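Local coordinates for plasmin and fibronectin-binding protein A (Streptococcus pneumoniae, PDB 4MR0) that acts as a surface adhesin and invasin that binds host fibronectin, plasmin, plasminogen and serum albumin, here in its parallel beta-helix part, at residues D222-L227 against K235-I240; I270-A273 against N277-V280; E308-K313 against A318-G323; G513-L518 against G558-V563; I530-S535 against F551-E556. All coordinates share one frame; numbering follows the deposited sequence.

Contact 1. Residues D222-L227 against K235-I240; sequences DMNGAL and KNLPLI
Asn-224 and Asn-236 meet amide to amide between two parts of the long loop that joins strand 220-222 to strand 243-252. Asn-224 ND2 is held by Asn-182 O, and this leaves OD1 to accept Asn-236 ND2 at 3.0 Å in a nearly straight bond (169° at the hydrogen). The donor stands somewhat tilted from the carbonyl plane of Asn-224, whereas OD1 lies close to the amide plane of Asn-236; the two planes are 37° apart and the side chains cross at about a right angle. Asn-224 CG sits beside its own carbonyl carbon (chi1 -152°), a setting that carries the amide across to Asn-236. Closer to the backbone, Leu-237 CD1 lies 3.9 Å from Asn-224 CB and 3.6 Å from Asn-224 O.

Lys-235 N donates to Ala-226 O at 2.7 Å. Lys-235 CB, 3.5 Å from Leu-227 O, packs on that backbone, while the extended remainder of the lysine leads away. A single water donates to Asn-224 O and to Ala-226 O and accepts from Asn-236 N (2.7 Å), so Ala-226 O is gripped twice. The contact is thus mainly polar: a backbone bond, one amide pair and a water that links three backbone groups, with Leu-237 as the chief apolar element, so several polar atoms of two irregular segments satisfy one another.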
# COMPACT_ATOMS: atom_id res chain seq x y z
N ASP A 222 -1.67 -13.69 -13.61
CA ASP A 222 -0.22 -13.78 -13.71
C ASP A 222 0.23 -12.51 -14.43
O ASP A 222 0.10 -12.39 -15.64
CB ASP A 222 0.17 -15.00 -14.55
CG ASP A 222 1.66 -15.29 -14.52
OD1 ASP A 222 2.44 -14.35 -14.28
OD2 ASP A 222 2.05 -16.45 -14.75
N MET A 223 0.76 -11.56 -13.68
CA MET A 223 1.19 -10.32 -14.29
C MET A 223 2.43 -10.55 -15.16
O MET A 223 2.93 -9.63 -15.82
CB MET A 223 1.40 -9.28 -13.20
CG MET A 223 0.09 -8.97 -12.46
SD MET A 223 0.22 -7.78 -11.07
CE MET A 223 0.81 -9.02 -9.73
N ASN A 224 2.93 -11.79 -15.12
CA ASN A 224 4.04 -12.26 -15.95
C ASN A 224 5.31 -11.41 -15.95
O ASN A 224 5.96 -11.25 -16.99
CB ASN A 224 3.48 -12.39 -17.38
CG ASN A 224 4.19 -13.44 -18.22
OD1 ASN A 224 4.88 -14.32 -17.70
ND2 ASN A 224 3.99 -13.37 -19.54
N GLY A 225 5.70 -10.91 -14.79
CA GLY A 225 6.87 -10.06 -14.72
C GLY A 225 8.22 -10.64 -14.32
O GLY A 225 9.18 -9.88 -14.17
N ALA A 226 8.32 -11.95 -14.16
CA ALA A 226 9.60 -12.57 -13.78
C ALA A 226 10.73 -12.09 -14.70
O ALA A 226 10.53 -11.90 -15.90
CB ALA A 226 9.48 -14.10 -13.83
N LEU A 227 11.91 -11.91 -14.12
CA LEU A 227 13.08 -11.42 -14.85
C LEU A 227 13.78 -12.45 -15.72
O LEU A 227 13.66 -13.66 -15.51
CB LEU A 227 14.11 -10.84 -13.89
CG LEU A 227 13.69 -9.72 -12.94
CD1 LEU A 227 14.89 -9.33 -12.09
CD2 LEU A 227 13.18 -8.53 -13.73
N LYS A 235 11.36 -11.40 -18.38
CA LYS A 235 11.65 -12.50 -19.30
C LYS A 235 10.66 -12.70 -20.45
O LYS A 235 11.07 -12.82 -21.60
CB LYS A 235 11.77 -13.80 -18.50
CG LYS A 235 11.97 -15.04 -19.34
CD LYS A 235 12.12 -16.26 -18.46
CE LYS A 235 12.26 -17.52 -19.28
NZ LYS A 235 12.47 -18.72 -18.41
N ASN A 236 9.36 -12.73 -20.15
CA ASN A 236 8.35 -12.96 -21.18
C ASN A 236 7.73 -11.71 -21.80
O ASN A 236 6.93 -11.82 -22.73
CB ASN A 236 7.23 -13.85 -20.63
CG ASN A 236 7.73 -15.20 -20.17
OD1 ASN A 236 8.57 -15.82 -20.82
ND2 ASN A 236 7.19 -15.68 -19.05
N LEU A 237 8.08 -10.54 -21.29
CA LEU A 237 7.55 -9.28 -21.80
C LEU A 237 8.73 -8.31 -21.84
O LEU A 237 8.78 -7.33 -21.09
CB LEU A 237 6.45 -8.75 -20.87
CG LEU A 237 5.29 -9.72 -20.62
CD1 LEU A 237 4.42 -9.21 -19.46
CD2 LEU A 237 4.46 -9.87 -21.88
N PRO A 238 9.70 -8.58 -22.73
CA PRO A 238 10.91 -7.78 -22.89
C PRO A 238 10.77 -6.30 -23.24
O PRO A 238 11.72 -5.53 -23.04
CB PRO A 238 11.69 -8.55 -23.96
CG PRO A 238 10.60 -9.14 -24.80
CD PRO A 238 9.63 -9.64 -23.75
N LEU A 239 9.60 -5.88 -23.72
CA LEU A 239 9.41 -4.48 -24.09
C LEU A 239 8.73 -3.57 -23.05
O LEU A 239 8.69 -2.36 -23.23
CB LEU A 239 8.63 -4.38 -25.41
CG LEU A 239 9.25 -5.05 -26.64
CD1 LEU A 239 8.36 -4.80 -27.84
CD2 LEU A 239 10.65 -4.50 -26.88
N ILE A 240 8.20 -4.14 -21.97
CA ILE A 240 7.52 -3.33 -20.96
C ILE A 240 8.44 -2.68 -19.93
O ILE A 240 9.59 -3.07 -19.75
CB ILE A 240 6.47 -4.16 -20.21
CG1 ILE A 240 7.17 -5.22 -19.34
CG2 ILE A 240 5.54 -4.85 -21.21
CD1 ILE A 240 6.24 -5.96 -18.41
O HOH W 1 8.29 -12.33 -17.72

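Contact 2. Residues I270-A273 against N277-V280; sequences IQIA and NVLV. With MN (manganese (II) ion), chain G.
Ile-270 and Ile-272 face Val-278 and Val-280 across the interior of the parallel beta-helix, just where the chain turns a corner from one face of a coil to another. The strands, nearly antiparallel in direction (162°), have axes 9.9 Å apart, so no hydrogen bond joins them and side chains alone fill the gap.

The apolar contacts come in two layers. Ile-272 and Val-278 reach toward each other tip to tip and touch with both branches: Ile-272 CD1 lies 3.8 Å from Val-278 CG1, and Ile-272 CG2 is equally 3.8 Å from Val-278 CG2. One layer on, Ile-270 CD1 meets Val-280 CG2 at 4.2 Å, with CG1 of the isoleucine set beside its backbone N (chi1 -61°). Phe-285, farther along strand 278-289, packs on both Ile-270 and Val-280, and all four aliphatic residues are buried.

The metal bond belongs to the other face of strand 270-273. Gln-271 alternates away from the apolar interior and takes part in a manganese site together with Gln-306, Glu-308 and Gly-314. Its amide is fixed at both ends: NE2 is hydrogen-bonded to Tyr-317 OH, and OE1 binds the manganese at 2.3 Å.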
# COMPACT_ATOMS: atom_id res chain seq x y z
N ILE A 270 -2.42 -3.10 -8.43
CA ILE A 270 -3.68 -2.39 -8.50
C ILE A 270 -3.50 -0.90 -8.24
O ILE A 270 -2.77 -0.50 -7.34
CB ILE A 270 -4.67 -2.91 -7.43
CG1 ILE A 270 -4.98 -4.39 -7.67
CG2 ILE A 270 -5.96 -2.08 -7.45
CD1 ILE A 270 -5.80 -5.04 -6.55
N GLN A 271 -4.16 -0.08 -9.05
CA GLN A 271 -4.13 1.37 -8.87
C GLN A 271 -5.59 1.80 -8.76
O GLN A 271 -6.40 1.49 -9.63
CB GLN A 271 -3.48 2.10 -10.05
CG GLN A 271 -1.98 1.90 -10.16
CD GLN A 271 -1.39 2.57 -11.39
OE1 GLN A 271 -1.22 3.79 -11.43
NE2 GLN A 271 -1.09 1.77 -12.41
N ILE A 272 -5.91 2.49 -7.67
CA ILE A 272 -7.26 2.96 -7.42
C ILE A 272 -7.13 4.47 -7.37
O ILE A 272 -6.57 5.02 -6.42
CB ILE A 272 -7.76 2.43 -6.05
CG1 ILE A 272 -7.76 0.90 -6.06
CG2 ILE A 272 -9.17 2.96 -5.75
CD1 ILE A 272 -7.96 0.27 -4.68
N ALA A 273 -7.63 5.12 -8.41
CA ALA A 273 -7.52 6.57 -8.54
C ALA A 273 -8.87 7.24 -8.76
O ALA A 273 -9.61 6.88 -9.67
CB ALA A 273 -6.60 6.91 -9.71
N ASN A 277 -15.71 3.69 -2.91
CA ASN A 277 -16.27 2.40 -2.51
C ASN A 277 -15.58 1.24 -3.21
O ASN A 277 -16.23 0.48 -3.93
CB ASN A 277 -17.77 2.36 -2.82
CG ASN A 277 -18.58 3.28 -1.92
OD1 ASN A 277 -19.68 3.71 -2.29
ND2 ASN A 277 -18.06 3.56 -0.73
N VAL A 278 -14.28 1.12 -3.00
CA VAL A 278 -13.52 0.03 -3.60
C VAL A 278 -13.07 -0.92 -2.51
O VAL A 278 -12.53 -0.50 -1.48
CB VAL A 278 -12.28 0.53 -4.35
CG1 VAL A 278 -11.58 -0.65 -5.04
CG2 VAL A 278 -12.67 1.59 -5.36
N LEU A 279 -13.30 -2.20 -2.74
CA LEU A 279 -12.92 -3.23 -1.78
C LEU A 279 -12.01 -4.26 -2.44
O LEU A 279 -12.30 -4.74 -3.53
CB LEU A 279 -14.17 -3.94 -1.24
CG LEU A 279 -13.96 -5.15 -0.32
CD1 LEU A 279 -13.35 -4.69 1.00
CD2 LEU A 279 -15.30 -5.85 -0.06
N VAL A 280 -10.91 -4.57 -1.78
CA VAL A 280 -9.99 -5.61 -2.22
C VAL A 280 -10.08 -6.53 -1.01
O VAL A 280 -9.76 -6.12 0.10
CB VAL A 280 -8.56 -5.07 -2.41
CG1 VAL A 280 -7.61 -6.22 -2.72
CG2 VAL A 280 -8.55 -4.05 -3.56
MN MN G . -0.72 5.58 -10.06

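Contact 3. Residues E308-K313 against A318-G323; sequences EPLTRK and ALNDDG. With MN (manganese (II) ion), chain G.
Arg-312 and Asp-321 bring together two parts of the long loop between strands 306-308 and 329-337, which runs off one coil of the parallel beta-helix. Hydrogen bonds set the frame: Arg-312 N points straight at Asp-321 OD1 (2.8 Å, 177°), meeting it on the anti side and 33° out of the carboxylate plane. Gly-323 N makes a weak bond to Leu-310 O.

Waters add three bridges. One donates to Asp-321 OD1 and accepts from Lys-313 N, giving that oxygen a second partner; another links Arg-312 NE to Ala-318 O; a third donates to Leu-310 O and Asp-322 OD1.

Among the van der Waals contacts, Leu-319 CD2 lies over one face of the Arg-312 guanidinium, 3.8 Å from CZ. The arginine bends at CG-CD (chi3 68°) and runs alongside the leucine; its charged end does not touch the Asp-321 carboxylate, and guanidinium and carboxylate planes are nearly perpendicular. Leu-310 CD2 presses on Asn-320 CB at 3.5 Å, and Thr-311 CG2 packs on Gly-323 CA at 3.8 Å.

Metal binding lies at the end of strand 306-308, where the loop begins. Glu-308 holds manganese with both carboxylate oxygens, OE2 at 2.3 Å and OE1 at 2.6 Å.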
# COMPACT_ATOMS: atom_id res chain seq x y z
N GLU A 308 -4.71 6.56 -4.85
CA GLU A 308 -4.30 7.92 -5.13
C GLU A 308 -5.40 8.78 -5.73
O GLU A 308 -6.46 8.28 -6.09
CB GLU A 308 -3.16 7.85 -6.15
CG GLU A 308 -3.66 7.32 -7.50
CD GLU A 308 -2.56 6.81 -8.42
OE1 GLU A 308 -1.50 7.46 -8.49
OE2 GLU A 308 -2.78 5.77 -9.08
N PRO A 309 -5.16 10.10 -5.79
CA PRO A 309 -6.17 10.99 -6.38
C PRO A 309 -6.00 10.82 -7.88
O PRO A 309 -4.99 10.26 -8.33
CB PRO A 309 -5.75 12.38 -5.88
CG PRO A 309 -4.27 12.24 -5.67
CD PRO A 309 -4.14 10.86 -5.05
N LEU A 310 -6.96 11.28 -8.67
CA LEU A 310 -6.90 11.11 -10.11
C LEU A 310 -6.23 12.26 -10.87
O LEU A 310 -6.85 13.31 -11.11
CB LEU A 310 -8.32 10.86 -10.64
CG LEU A 310 -8.53 10.46 -12.11
CD1 LEU A 310 -7.75 9.19 -12.44
CD2 LEU A 310 -10.03 10.23 -12.34
N THR A 311 -4.97 12.06 -11.23
CA THR A 311 -4.19 13.04 -11.99
C THR A 311 -3.46 12.30 -13.10
O THR A 311 -3.28 11.09 -13.03
CB THR A 311 -3.13 13.76 -11.11
OG1 THR A 311 -2.10 12.83 -10.73
CG2 THR A 311 -3.78 14.34 -9.85
N ARG A 312 -3.04 13.02 -14.13
CA ARG A 312 -2.33 12.39 -15.23
C ARG A 312 -0.96 11.88 -14.78
O ARG A 312 -0.47 10.86 -15.27
CB ARG A 312 -2.21 13.37 -16.40
CG ARG A 312 -3.57 13.72 -16.99
CD ARG A 312 -3.49 14.77 -18.10
NE ARG A 312 -2.82 14.28 -19.29
CZ ARG A 312 -2.68 14.99 -20.41
NH1 ARG A 312 -3.17 16.23 -20.47
NH2 ARG A 312 -2.06 14.48 -21.46
N LYS A 313 -0.37 12.58 -13.82
CA LYS A 313 0.94 12.20 -13.28
C LYS A 313 0.87 10.81 -12.62
O LYS A 313 1.72 9.96 -12.88
CB LYS A 313 1.40 13.24 -12.26
CG LYS A 313 2.71 12.90 -11.56
CD LYS A 313 3.90 12.97 -12.51
CE LYS A 313 5.18 12.49 -11.84
NZ LYS A 313 5.47 13.23 -10.57
N ALA A 318 -5.43 8.01 -18.59
CA ALA A 318 -6.56 8.84 -19.00
C ALA A 318 -6.20 10.32 -18.93
O ALA A 318 -5.12 10.69 -18.45
CB ALA A 318 -7.77 8.54 -18.12
N LEU A 319 -7.11 11.16 -19.41
CA LEU A 319 -6.91 12.60 -19.40
C LEU A 319 -7.35 13.29 -18.11
O LEU A 319 -6.96 14.43 -17.86
CB LEU A 319 -7.67 13.25 -20.57
CG LEU A 319 -7.13 12.99 -21.98
CD1 LEU A 319 -8.04 13.69 -22.97
CD2 LEU A 319 -5.69 13.50 -22.10
N ASN A 320 -8.14 12.60 -17.29
CA ASN A 320 -8.62 13.18 -16.03
C ASN A 320 -7.46 13.77 -15.26
O ASN A 320 -6.50 13.07 -14.94
CB ASN A 320 -9.31 12.10 -15.18
CG ASN A 320 -10.48 11.46 -15.91
OD1 ASN A 320 -11.60 11.41 -15.39
ND2 ASN A 320 -10.22 10.95 -17.10
N ASP A 321 -7.54 15.06 -14.94
CA ASP A 321 -6.44 15.71 -14.25
C ASP A 321 -6.87 16.73 -13.18
O ASP A 321 -6.12 17.67 -12.89
CB ASP A 321 -5.56 16.39 -15.30
CG ASP A 321 -4.14 16.64 -14.83
OD1 ASP A 321 -3.58 15.79 -14.10
OD2 ASP A 321 -3.58 17.69 -15.21
N ASP A 322 -8.05 16.57 -12.58
CA ASP A 322 -8.46 17.53 -11.56
C ASP A 322 -8.25 17.09 -10.11
O ASP A 322 -8.77 17.71 -9.19
CB ASP A 322 -9.91 17.99 -11.76
CG ASP A 322 -10.88 16.84 -11.91
OD1 ASP A 322 -10.75 15.84 -11.17
OD2 ASP A 322 -11.79 16.96 -12.75
N GLY A 323 -7.48 16.02 -9.91
CA GLY A 323 -7.19 15.55 -8.57
C GLY A 323 -8.32 14.94 -7.74
O GLY A 323 -8.28 15.00 -6.51
MN MN G . -0.72 5.58 -10.06
O HOH W 2 -9.41 13.84 -11.63
O HOH W 3 -2.71 11.41 -19.74
O HOH W 4 -1.05 15.56 -13.34

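Contact 4. Residues G513-L518 against G558-V563; sequences GKITVL and GLYKIV
Tyr-560 leans from strand 559-564 onto Gly-513, just before strand 515-523, and Ile-515, its first residue. From CB, which points toward that strand, CG is placed beside the backbone N (chi1 -49°), and the ring is sent across the gap between the two strands. CD1 passes Thr-555 OG1 at 3.4 Å. Next along that edge, CE1 settles against Ile-515, 3.7 Å from its CD1 and 3.8 Å from its CB, and also lies 3.1 Å from Gly-513 O. CZ lies near the same two groups, Gly-513 O and Ile-515 CD1. At the tip, OH donates to Gly-513 O at 2.6 Å, in the carbonyl plane and on a lone pair (C=O...O angle 135°). The acceptor lies near the plane of the ring, at its edge; this in-plane acceptor and the isoleucine beside CE1 probably favour this setting of the ring.

The contact stands at the C-terminal end of the beta-helix. Strand 515-523 runs parallel to 490-500, while 559-564 pairs antiparallel with 551-556, whose Ile-553 shares backbone hydrogen bonding with Val-517. The Tyr-560 ring, packed edge-to-face with Phe-532 of strand 530-535, therefore ties the terminal hairpin to two strands of the last coil.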
# COMPACT_ATOMS: atom_id res chain seq x y z
N GLY A 513 1.08 20.92 20.36
CA GLY A 513 -0.32 20.74 20.68
C GLY A 513 -0.57 19.63 21.69
O GLY A 513 0.31 19.28 22.47
N LYS A 514 -1.77 19.07 21.65
CA LYS A 514 -2.16 18.02 22.58
C LYS A 514 -1.46 16.68 22.36
O LYS A 514 -1.55 16.07 21.28
CB LYS A 514 -3.68 17.82 22.54
CG LYS A 514 -4.17 16.87 23.62
CD LYS A 514 -5.68 16.94 23.78
CE LYS A 514 -6.12 16.12 24.97
NZ LYS A 514 -5.41 16.53 26.22
N ILE A 515 -0.79 16.22 23.40
CA ILE A 515 -0.08 14.95 23.37
C ILE A 515 -0.51 14.10 24.57
O ILE A 515 -0.60 14.59 25.70
CB ILE A 515 1.44 15.18 23.43
CG1 ILE A 515 1.88 15.98 22.20
CG2 ILE A 515 2.18 13.85 23.51
CD1 ILE A 515 3.36 16.28 22.13
N THR A 516 -0.78 12.82 24.30
CA THR A 516 -1.21 11.89 25.34
C THR A 516 -0.51 10.56 25.13
O THR A 516 -0.68 9.92 24.09
CB THR A 516 -2.73 11.64 25.29
OG1 THR A 516 -3.42 12.89 25.27
CG2 THR A 516 -3.18 10.85 26.52
N VAL A 517 0.28 10.15 26.11
CA VAL A 517 1.00 8.88 26.05
C VAL A 517 0.62 8.15 27.33
O VAL A 517 1.12 8.48 28.40
CB VAL A 517 2.52 9.11 25.98
CG1 VAL A 517 3.25 7.78 25.92
CG2 VAL A 517 2.85 9.95 24.76
N LEU A 518 -0.26 7.16 27.21
CA LEU A 518 -0.74 6.45 28.40
C LEU A 518 -0.61 4.94 28.44
O LEU A 518 -1.04 4.23 27.54
CB LEU A 518 -2.21 6.80 28.65
CG LEU A 518 -2.58 8.28 28.74
CD1 LEU A 518 -4.10 8.42 28.72
CD2 LEU A 518 -1.99 8.89 30.01
N GLY A 558 -2.59 23.15 27.81
CA GLY A 558 -1.56 23.40 26.82
C GLY A 558 -0.14 23.02 27.23
O GLY A 558 0.78 23.07 26.41
N LEU A 559 0.04 22.65 28.49
CA LEU A 559 1.36 22.28 28.98
C LEU A 559 1.49 20.77 29.21
O LEU A 559 0.51 20.10 29.51
CB LEU A 559 1.67 23.04 30.27
CG LEU A 559 1.44 24.56 30.21
CD1 LEU A 559 1.97 25.21 31.47
CD2 LEU A 559 2.13 25.14 28.98
N TYR A 560 2.71 20.26 29.06
CA TYR A 560 2.98 18.83 29.23
C TYR A 560 3.53 18.49 30.61
O TYR A 560 4.16 19.33 31.26
CB TYR A 560 4.00 18.36 28.19
CG TYR A 560 3.67 18.77 26.77
CD1 TYR A 560 2.56 18.26 26.11
CD2 TYR A 560 4.48 19.68 26.10
CE1 TYR A 560 2.25 18.65 24.81
CE2 TYR A 560 4.19 20.08 24.80
CZ TYR A 560 3.07 19.56 24.16
OH TYR A 560 2.78 19.95 22.88
N LYS A 561 3.30 17.26 31.04
CA LYS A 561 3.79 16.80 32.33
C LYS A 561 3.89 15.29 32.40
O LYS A 561 2.98 14.57 31.96
CB LYS A 561 2.88 17.34 33.44
CG LYS A 561 1.40 17.30 33.12
CD LYS A 561 0.58 18.04 34.17
CE LYS A 561 0.72 17.39 35.55
NZ LYS A 561 -0.14 18.05 36.57
N ILE A 562 5.01 14.80 32.93
CA ILE A 562 5.23 13.37 33.07
C ILE A 562 4.50 12.88 34.31
O ILE A 562 4.54 13.51 35.36
CB ILE A 562 6.74 13.02 33.22
CG1 ILE A 562 7.42 12.95 31.85
CG2 ILE A 562 6.91 11.67 33.91
CD1 ILE A 562 7.52 14.27 31.14
N VAL A 563 3.82 11.75 34.16
CA VAL A 563 3.07 11.17 35.26
C VAL A 563 3.50 9.72 35.44
O VAL A 563 3.72 9.00 34.47
CB VAL A 563 1.55 11.22 34.99
CG1 VAL A 563 0.79 10.63 36.16
CG2 VAL A 563 1.11 12.66 34.74

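Contact 5. Residues I530-S535 against F551-E556; sequences ISFIKS and FNIVTE
Strands 530-535 and 551-556 run in roughly the same direction, 31° apart, with axes 9.3 Å from each other at closest approach, a spacing bridged by side chains and not by backbone hydrogen bonds.

Two CH-pi contacts, one in each direction, carry the packing. Ile-530 lies across the Phe-551 ring: its CD1 stands over the centre of one face, 4.1 Å from the ring centroid and only 11° off the normal, while Ile-530 CB lies 3.6 Å from Phe-551 CZ. Phe-551 reaches this place with CG between its backbone N and carbonyl carbon (chi1 58°), the crowded position, which folds the ring back under the isoleucine. The same Ile-530 CD1 also packs on the backbone, 3.2 Å from Phe-551 O. In the reverse sense, Ile-553 CD1 sits over a face of the Phe-532 ring, 4.2 Å from the centroid and 3.8 Å from Phe-532 CD2, displaced toward the CB side of the ring. Ile-530 CG2 and Ile-553 CD1, 4.3 Å apart, join the two pairs into one buried apolar cluster.

Strand 515-523 adds to this cluster through Ile-515 on Phe-532, Val-517 on Ile-553 and Phe-522 on Ile-530. Strand 530-535 lies between 506-509 and the antiparallel 540-542, and strand 551-556 pairs with 559-564, whose Ile-562 packs on Phe-551; the cluster thus lies in the interior at the C-terminal end of the beta-helix.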
# COMPACT_ATOMS: atom_id res chain seq x y z
N ILE A 530 10.77 5.63 26.59
CA ILE A 530 10.10 6.79 26.00
C ILE A 530 11.03 7.99 25.93
O ILE A 530 11.66 8.36 26.92
CB ILE A 530 8.86 7.19 26.84
CG1 ILE A 530 7.92 5.99 27.00
CG2 ILE A 530 8.13 8.35 26.18
CD1 ILE A 530 6.80 6.22 27.99
N SER A 531 11.11 8.60 24.76
CA SER A 531 11.93 9.78 24.55
C SER A 531 11.03 10.91 24.06
O SER A 531 10.46 10.83 22.97
CB SER A 531 13.02 9.51 23.50
OG SER A 531 13.84 8.43 23.89
N PHE A 532 10.89 11.95 24.88
CA PHE A 532 10.05 13.10 24.55
C PHE A 532 11.03 14.25 24.31
O PHE A 532 11.50 14.89 25.25
CB PHE A 532 9.11 13.40 25.72
CG PHE A 532 8.06 14.43 25.42
CD1 PHE A 532 7.62 14.66 24.12
CD2 PHE A 532 7.47 15.14 26.46
CE1 PHE A 532 6.61 15.58 23.86
CE2 PHE A 532 6.45 16.06 26.21
CZ PHE A 532 6.02 16.28 24.91
N ILE A 533 11.32 14.49 23.03
CA ILE A 533 12.29 15.49 22.61
C ILE A 533 11.78 16.71 21.85
O ILE A 533 10.86 16.62 21.05
CB ILE A 533 13.35 14.83 21.72
CG1 ILE A 533 14.07 13.73 22.50
CG2 ILE A 533 14.32 15.86 21.21
CD1 ILE A 533 14.86 12.79 21.62
N LYS A 534 12.41 17.85 22.10
CA LYS A 534 12.08 19.09 21.41
C LYS A 534 13.40 19.69 20.97
O LYS A 534 14.44 19.44 21.58
CB LYS A 534 11.35 20.07 22.33
CG LYS A 534 12.20 20.60 23.47
CD LYS A 534 11.54 21.80 24.13
CE LYS A 534 12.43 22.37 25.23
NZ LYS A 534 11.84 23.60 25.83
N SER A 535 13.38 20.48 19.90
CA SER A 535 14.61 21.09 19.42
C SER A 535 14.43 22.58 19.25
O SER A 535 13.31 23.07 19.13
CB SER A 535 15.02 20.49 18.07
OG SER A 535 14.22 21.02 17.02
N PHE A 551 6.49 5.67 31.85
CA PHE A 551 5.74 6.78 32.43
C PHE A 551 4.71 7.27 31.43
O PHE A 551 4.66 6.79 30.30
CB PHE A 551 6.66 7.95 32.81
CG PHE A 551 7.48 8.50 31.67
CD1 PHE A 551 8.66 7.88 31.28
CD2 PHE A 551 7.07 9.65 31.00
CE1 PHE A 551 9.43 8.40 30.24
CE2 PHE A 551 7.83 10.17 29.95
CZ PHE A 551 9.01 9.55 29.57
N ASN A 552 3.87 8.21 31.86
CA ASN A 552 2.85 8.74 30.99
C ASN A 552 3.06 10.22 30.75
O ASN A 552 3.74 10.90 31.52
CB ASN A 552 1.46 8.51 31.57
CG ASN A 552 1.13 7.04 31.73
OD1 ASN A 552 1.57 6.19 30.95
ND2 ASN A 552 0.32 6.72 32.75
N ILE A 553 2.49 10.70 29.66
CA ILE A 553 2.58 12.11 29.31
C ILE A 553 1.15 12.57 29.08
O ILE A 553 0.36 11.87 28.45
CB ILE A 553 3.36 12.33 28.01
CG1 ILE A 553 4.78 11.78 28.16
CG2 ILE A 553 3.38 13.82 27.67
CD1 ILE A 553 5.59 11.81 26.88
N VAL A 554 0.82 13.73 29.61
CA VAL A 554 -0.51 14.28 29.43
C VAL A 554 -0.34 15.76 29.16
O VAL A 554 0.70 16.34 29.48
CB VAL A 554 -1.39 14.09 30.69
CG1 VAL A 554 -1.39 12.63 31.10
CG2 VAL A 554 -0.88 14.97 31.84
N THR A 555 -1.35 16.36 28.55
CA THR A 555 -1.31 17.78 28.25
C THR A 555 -2.37 18.44 29.11
O THR A 555 -3.54 18.07 29.06
CB THR A 555 -1.61 18.04 26.76
OG1 THR A 555 -0.66 17.33 25.96
CG2 THR A 555 -1.53 19.52 26.45
N GLU A 556 -1.95 19.41 29.91
CA GLU A 556 -2.85 20.12 30.80
C GLU A 556 -2.76 21.62 30.56
O GLU A 556 -1.73 22.24 30.80
CB GLU A 556 -2.47 19.81 32.25
CG GLU A 556 -3.31 20.51 33.30
CD GLU A 556 -2.72 20.36 34.69
OE1 GLU A 556 -1.56 20.81 34.90
OE2 GLU A 556 -3.40 19.80 35.58

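In the fold
Contacts 2 and 5 are buried and apolar, each spanning the interior between strands of different faces; contact 2 uses aliphatic tips alone, whereas contact 5, at the C-terminal end, relies on aromatic faces. Contacts 1 and 3 shape long loops and depend on amides, carboxylate, backbone groups and water; contact 3 is largely buried even so, contact 1 partly. Contact 4, also partly buried, mixes one phenol-to-carbonyl hydrogen bond with aliphatic packing. Contacts 2 and 3 touch through Ile-272 and Glu-308 and share one manganese ion, which links neighbouring strands 270-273 and 306-308. Contacts 4 and 5, centres about 6 Å apart, hold the same terminal hairpin; contact 1 lies on the opposite side of the chain's centre.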